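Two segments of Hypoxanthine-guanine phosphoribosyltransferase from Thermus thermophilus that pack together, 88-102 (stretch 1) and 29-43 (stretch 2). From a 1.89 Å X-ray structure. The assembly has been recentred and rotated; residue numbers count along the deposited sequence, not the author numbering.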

# COMPACT_ATOMS: atom_id res chain seq x y z
N ASP A 88 -1.62 -14.03 -7.46
CA ASP A 88 -0.85 -14.04 -8.70
C ASP A 88 -0.69 -12.67 -9.33
O ASP A 88 -1.38 -11.71 -8.97
CB ASP A 88 -1.51 -14.98 -9.71
CG ASP A 88 -1.54 -16.42 -9.23
OD1 ASP A 88 -2.13 -16.68 -8.17
OD2 ASP A 88 -0.97 -17.29 -9.93
N LEU A 89 0.23 -12.59 -10.29
CA LEU A 89 0.51 -11.36 -11.02
C LEU A 89 -0.59 -11.11 -12.04
O LEU A 89 -1.16 -12.05 -12.58
CB LEU A 89 1.86 -11.47 -11.74
CG LEU A 89 3.16 -11.61 -10.92
CD1 LEU A 89 3.10 -12.82 -10.01
CD2 LEU A 89 4.33 -11.73 -11.88
N ARG A 90 -0.88 -9.84 -12.31
CA ARG A 90 -1.91 -9.47 -13.27
C ARG A 90 -1.32 -8.85 -14.53
O ARG A 90 -1.89 -8.99 -15.62
CB ARG A 90 -2.90 -8.49 -12.63
CG ARG A 90 -3.77 -9.11 -11.55
CD ARG A 90 -4.64 -8.06 -10.88
NE ARG A 90 -5.47 -7.33 -11.83
CZ ARG A 90 -6.31 -6.36 -11.49
NH1 ARG A 90 -6.44 -5.99 -10.23
NH2 ARG A 90 -7.03 -5.75 -12.43
N LEU A 91 -0.20 -8.16 -14.39
CA LEU A 91 0.46 -7.51 -15.52
C LEU A 91 1.64 -8.35 -16.01
O LEU A 91 2.27 -9.05 -15.22
CB LEU A 91 0.95 -6.11 -15.14
CG LEU A 91 -0.12 -5.01 -15.01
CD1 LEU A 91 -1.14 -5.37 -13.95
CD2 LEU A 91 0.56 -3.70 -14.67
N PRO A 92 1.93 -8.30 -17.31
CA PRO A 92 3.04 -9.07 -17.88
C PRO A 92 4.39 -8.60 -17.36
O PRO A 92 4.59 -7.41 -17.13
CB PRO A 92 2.91 -8.83 -19.38
CG PRO A 92 1.45 -8.52 -19.57
CD PRO A 92 1.16 -7.64 -18.38
N ILE A 93 5.32 -9.53 -17.15
CA ILE A 93 6.65 -9.13 -16.70
C ILE A 93 7.70 -9.52 -17.73
O ILE A 93 8.86 -9.13 -17.61
CB ILE A 93 7.02 -9.75 -15.34
CG1 ILE A 93 7.16 -11.26 -15.46
CG2 ILE A 93 5.97 -9.38 -14.29
CD1 ILE A 93 7.77 -11.90 -14.22
N HIS A 94 7.30 -10.28 -18.74
CA HIS A 94 8.25 -10.67 -19.77
C HIS A 94 8.77 -9.42 -20.47
O HIS A 94 7.99 -8.56 -20.89
CB HIS A 94 7.60 -11.61 -20.80
CG HIS A 94 8.52 -12.02 -21.90
ND1 HIS A 94 8.67 -11.28 -23.06
CD2 HIS A 94 9.37 -13.07 -22.01
CE1 HIS A 94 9.58 -11.86 -23.83
NE2 HIS A 94 10.02 -12.94 -23.22
N GLY A 95 10.09 -9.31 -20.56
CA GLY A 95 10.69 -8.16 -21.21
C GLY A 95 10.66 -6.87 -20.40
O GLY A 95 11.07 -5.83 -20.90
N ARG A 96 10.18 -6.93 -19.16
CA ARG A 96 10.12 -5.74 -18.32
C ARG A 96 11.31 -5.69 -17.37
O ARG A 96 11.89 -6.73 -17.03
CB ARG A 96 8.84 -5.70 -17.47
CG ARG A 96 7.51 -5.55 -18.22
CD ARG A 96 7.42 -4.26 -19.02
NE ARG A 96 7.54 -3.05 -18.21
CZ ARG A 96 6.58 -2.55 -17.43
NH1 ARG A 96 5.40 -3.15 -17.34
NH2 ARG A 96 6.81 -1.44 -16.74
N ASP A 97 11.67 -4.49 -16.94
CA ASP A 97 12.74 -4.31 -15.97
C ASP A 97 11.99 -4.28 -14.65
O ASP A 97 11.41 -3.27 -14.26
CB ASP A 97 13.48 -3.00 -16.23
CG ASP A 97 14.29 -3.05 -17.51
OD1 ASP A 97 15.16 -3.93 -17.61
OD2 ASP A 97 14.05 -2.22 -18.40
N VAL A 98 11.99 -5.43 -13.98
CA VAL A 98 11.27 -5.61 -12.72
C VAL A 98 12.04 -5.27 -11.45
O VAL A 98 13.24 -5.52 -11.34
CB VAL A 98 10.79 -7.08 -12.60
CG1 VAL A 98 10.00 -7.27 -11.31
CG2 VAL A 98 9.93 -7.44 -13.81
N ILE A 99 11.32 -4.69 -10.50
CA ILE A 99 11.90 -4.37 -9.20
C ILE A 99 10.95 -4.96 -8.16
O ILE A 99 9.79 -4.55 -8.06
CB ILE A 99 12.00 -2.85 -8.93
CG1 ILE A 99 12.92 -2.18 -9.96
CG2 ILE A 99 12.56 -2.62 -7.52
CD1 ILE A 99 13.02 -0.66 -9.80
N VAL A 100 11.44 -5.93 -7.40
CA VAL A 100 10.65 -6.56 -6.35
C VAL A 100 10.75 -5.67 -5.12
O VAL A 100 11.84 -5.22 -4.77
CB VAL A 100 11.19 -7.96 -6.00
CG1 VAL A 100 10.38 -8.58 -4.86
CG2 VAL A 100 11.16 -8.87 -7.23
N VAL A 101 9.62 -5.40 -4.47
CA VAL A 101 9.62 -4.56 -3.28
C VAL A 101 9.18 -5.41 -2.09
O VAL A 101 8.01 -5.79 -1.98
CB VAL A 101 8.68 -3.34 -3.45
CG1 VAL A 101 8.72 -2.47 -2.20
CG2 VAL A 101 9.10 -2.53 -4.67
N GLU A 102 10.14 -5.70 -1.21
CA GLU A 102 9.92 -6.53 -0.03
C GLU A 102 9.99 -5.75 1.27
O GLU A 102 10.57 -4.67 1.31
CB GLU A 102 10.98 -7.64 0.00
CG GLU A 102 10.60 -8.88 -0.76
CD GLU A 102 9.68 -9.77 0.04
OE1 GLU A 102 8.95 -9.25 0.91
OE2 GLU A 102 9.69 -11.00 -0.20
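Stretch 2 29-43: EIARDYQGKTPHLIC

Stretch 2 lies alongside stretch 1 as a neighbouring parallel β-strand, and the strongest evidence is a ladder of four backbone hydrogen bonds. His 40 N donates to Asp 97 O at 3.0 Å (angle at the hydrogen 158°), Ile 99 N to His 40 O at 2.9 Å (165°), Ile 42 N to Ile 99 O at 2.9 Å (163°), and Val 101 N to Ile 42 O at 2.8 Å (166°). Ile 99, His 40 and Ile 42 each use both N and O in this ladder, the alternation expected of parallel strands. The register follows: Val 98 pairs with His 40, Ile 99 with Leu 41, Val 100 with Ile 42 and Val 101 with Cys 43, with CA to CA separations of 4.7 to 4.9 Å. The strand axes run in the same sense, 25° apart (signed crossing angle -25°), and approach to 4.7 Å. Between the N-H...O hydrogen bonds, CA-H...O contacts line the seam, as from Leu 41 CA to Ile 99 O at 3.2 Å.

Ahead of the ladder, the side chain of Arg 96 reaches the backbone of stretch 2: its NH2 donates to Thr 38 O at 3.0 Å in a straight line (180°), while His 40 CB lies over one face of the guanidinium. A water accepts from Arg 96 NE (2.8 Å) and Asp 97 N (3.0 Å) and donates to Thr 38 O (2.7 Å), tying the same corner together. Farther out, Asp 97 OD2 and Lys 37 NZ form a salt bridge at 3.5 Å. Lys 37 closes a type II turn beginning at Tyr 34, just past the helix that ends at Asp 33; its backbone bond runs from Lys 37 N to Tyr 34 O, 2.9 Å. A second type II turn, Ile 93 to Arg 96, precedes the strand of stretch 1.

Side chains alternate between the two sheet faces. On the face of Ile 99, Leu 41, Val 101 and Cys 43, Ile 99 reaches back to the helix end: its CD1 is 3.9 Å from the Tyr 34 ring centroid and 23° off the normal, a CH-pi contact, and 3.8 Å from Ile 30 CG2. A water bridges Tyr 34 OH (2.7 Å) and Val 98 O (2.8 Å). On the face of His 40 and Ile 42, Ile 42 CD1 meets Val 98 CG1 at 3.7 Å, Ile 93 CG2 at 4.1 Å and Leu 89 CD2 at 4.3 Å, and Leu 91 CD2 approaches His 40 CE1 at 3.7 Å. Altogether 900 Å² is buried, summed over both sides.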

# COMPACT_ATOMS: atom_id res chain seq x y z
N GLU A 29 18.03 6.79 -5.86
CA GLU A 29 18.99 5.88 -6.48
C GLU A 29 18.32 5.13 -7.62
O GLU A 29 18.89 4.98 -8.70
CB GLU A 29 19.51 4.86 -5.46
CG GLU A 29 20.19 5.44 -4.24
CD GLU A 29 20.89 4.38 -3.40
OE1 GLU A 29 20.29 3.32 -3.14
OE2 GLU A 29 22.05 4.61 -2.99
N ILE A 30 17.10 4.64 -7.38
CA ILE A 30 16.36 3.91 -8.40
C ILE A 30 16.10 4.79 -9.62
O ILE A 30 16.29 4.35 -10.75
CB ILE A 30 15.02 3.38 -7.83
CG1 ILE A 30 15.30 2.28 -6.81
CG2 ILE A 30 14.14 2.85 -8.96
CD1 ILE A 30 14.08 1.81 -6.03
N ALA A 31 15.67 6.02 -9.38
CA ALA A 31 15.38 6.95 -10.47
C ALA A 31 16.63 7.16 -11.33
O ALA A 31 16.55 7.21 -12.56
CB ALA A 31 14.90 8.28 -9.90
N ARG A 32 17.78 7.28 -10.67
CA ARG A 32 19.04 7.48 -11.37
C ARG A 32 19.44 6.22 -12.14
O ARG A 32 19.80 6.30 -13.32
CB ARG A 32 20.15 7.83 -10.38
CG ARG A 32 21.53 7.93 -11.01
CD ARG A 32 22.63 8.12 -9.97
NE ARG A 32 22.49 9.37 -9.24
CZ ARG A 32 23.36 9.81 -8.34
NH1 ARG A 32 24.43 9.09 -8.05
NH2 ARG A 32 23.15 10.96 -7.72
N ASP A 33 19.39 5.08 -11.47
CA ASP A 33 19.76 3.81 -12.09
C ASP A 33 18.85 3.43 -13.26
O ASP A 33 19.30 2.80 -14.22
CB ASP A 33 19.73 2.67 -11.06
CG ASP A 33 20.82 2.79 -10.02
OD1 ASP A 33 21.69 3.67 -10.15
OD2 ASP A 33 20.80 1.99 -9.06
N TYR A 34 17.58 3.81 -13.17
CA TYR A 34 16.61 3.48 -14.21
C TYR A 34 16.26 4.62 -15.15
O TYR A 34 15.19 4.60 -15.77
CB TYR A 34 15.34 2.93 -13.57
CG TYR A 34 15.51 1.54 -13.00
CD1 TYR A 34 15.02 0.43 -13.68
CD2 TYR A 34 16.20 1.34 -11.80
CE1 TYR A 34 15.21 -0.85 -13.18
CE2 TYR A 34 16.39 0.06 -11.30
CZ TYR A 34 15.89 -1.03 -11.99
OH TYR A 34 16.08 -2.30 -11.49
N GLN A 35 17.14 5.60 -15.27
CA GLN A 35 16.87 6.72 -16.17
C GLN A 35 16.65 6.16 -17.57
O GLN A 35 17.37 5.27 -18.02
CB GLN A 35 18.05 7.69 -16.16
CG GLN A 35 19.39 7.07 -16.54
CD GLN A 35 20.55 8.04 -16.41
OE1 GLN A 35 20.58 9.08 -17.06
NE2 GLN A 35 21.51 7.70 -15.56
N GLY A 36 15.63 6.68 -18.25
CA GLY A 36 15.32 6.24 -19.60
C GLY A 36 14.59 4.91 -19.66
O GLY A 36 14.30 4.41 -20.75
N LYS A 37 14.28 4.35 -18.50
CA LYS A 37 13.58 3.07 -18.43
C LYS A 37 12.20 3.25 -17.81
O LYS A 37 11.88 4.31 -17.28
CB LYS A 37 14.39 2.08 -17.60
CG LYS A 37 15.87 2.05 -17.95
CD LYS A 37 16.11 1.54 -19.36
CE LYS A 37 16.02 0.03 -19.42
NZ LYS A 37 17.11 -0.59 -18.62
N THR A 38 11.38 2.20 -17.88
CA THR A 38 10.04 2.23 -17.30
C THR A 38 9.93 0.96 -16.47
O THR A 38 9.45 -0.08 -16.94
CB THR A 38 8.94 2.23 -18.39
OG1 THR A 38 8.96 0.99 -19.10
CG2 THR A 38 9.18 3.36 -19.38
N PRO A 39 10.39 1.01 -15.22
CA PRO A 39 10.34 -0.16 -14.35
C PRO A 39 8.94 -0.60 -13.96
O PRO A 39 7.97 0.15 -14.05
CB PRO A 39 11.17 0.27 -13.15
CG PRO A 39 10.86 1.72 -13.05
CD PRO A 39 10.93 2.18 -14.49
N HIS A 40 8.85 -1.86 -13.54
CA HIS A 40 7.62 -2.46 -13.09
C HIS A 40 7.90 -2.92 -11.67
O HIS A 40 8.67 -3.86 -11.46
CB HIS A 40 7.27 -3.67 -13.97
CG HIS A 40 6.01 -4.37 -13.57
ND1 HIS A 40 4.79 -3.73 -13.53
CD2 HIS A 40 5.78 -5.65 -13.21
CE1 HIS A 40 3.86 -4.59 -13.15
NE2 HIS A 40 4.44 -5.76 -12.95
N LEU A 41 7.30 -2.25 -10.70
CA LEU A 41 7.51 -2.60 -9.30
C LEU A 41 6.46 -3.56 -8.77
O LEU A 41 5.26 -3.31 -8.87
CB LEU A 41 7.54 -1.33 -8.43
CG LEU A 41 8.75 -0.41 -8.56
CD1 LEU A 41 8.83 0.16 -9.96
CD2 LEU A 41 8.65 0.71 -7.54
N ILE A 42 6.92 -4.67 -8.21
CA ILE A 42 6.02 -5.68 -7.67
C ILE A 42 6.09 -5.68 -6.14
O ILE A 42 7.11 -6.05 -5.56
CB ILE A 42 6.38 -7.08 -8.19
CG1 ILE A 42 6.30 -7.09 -9.72
CG2 ILE A 42 5.44 -8.12 -7.57
CD1 ILE A 42 6.65 -8.42 -10.34
N CYS A 43 5.00 -5.26 -5.52
CA CYS A 43 4.92 -5.20 -4.07
C CYS A 43 4.52 -6.55 -3.48
O CYS A 43 3.50 -7.12 -3.85
CB CYS A 43 3.89 -4.15 -3.65
SG CYS A 43 3.55 -4.11 -1.87
O HOH W 1 15.16 -4.31 -12.99
O HOH W 2 17.29 -3.98 -19.14
O HOH W 3 10.23 -2.26 -18.35
O HOH W 4 12.29 -0.46 -18.99
O HOH W 5 3.16 -8.22 -12.78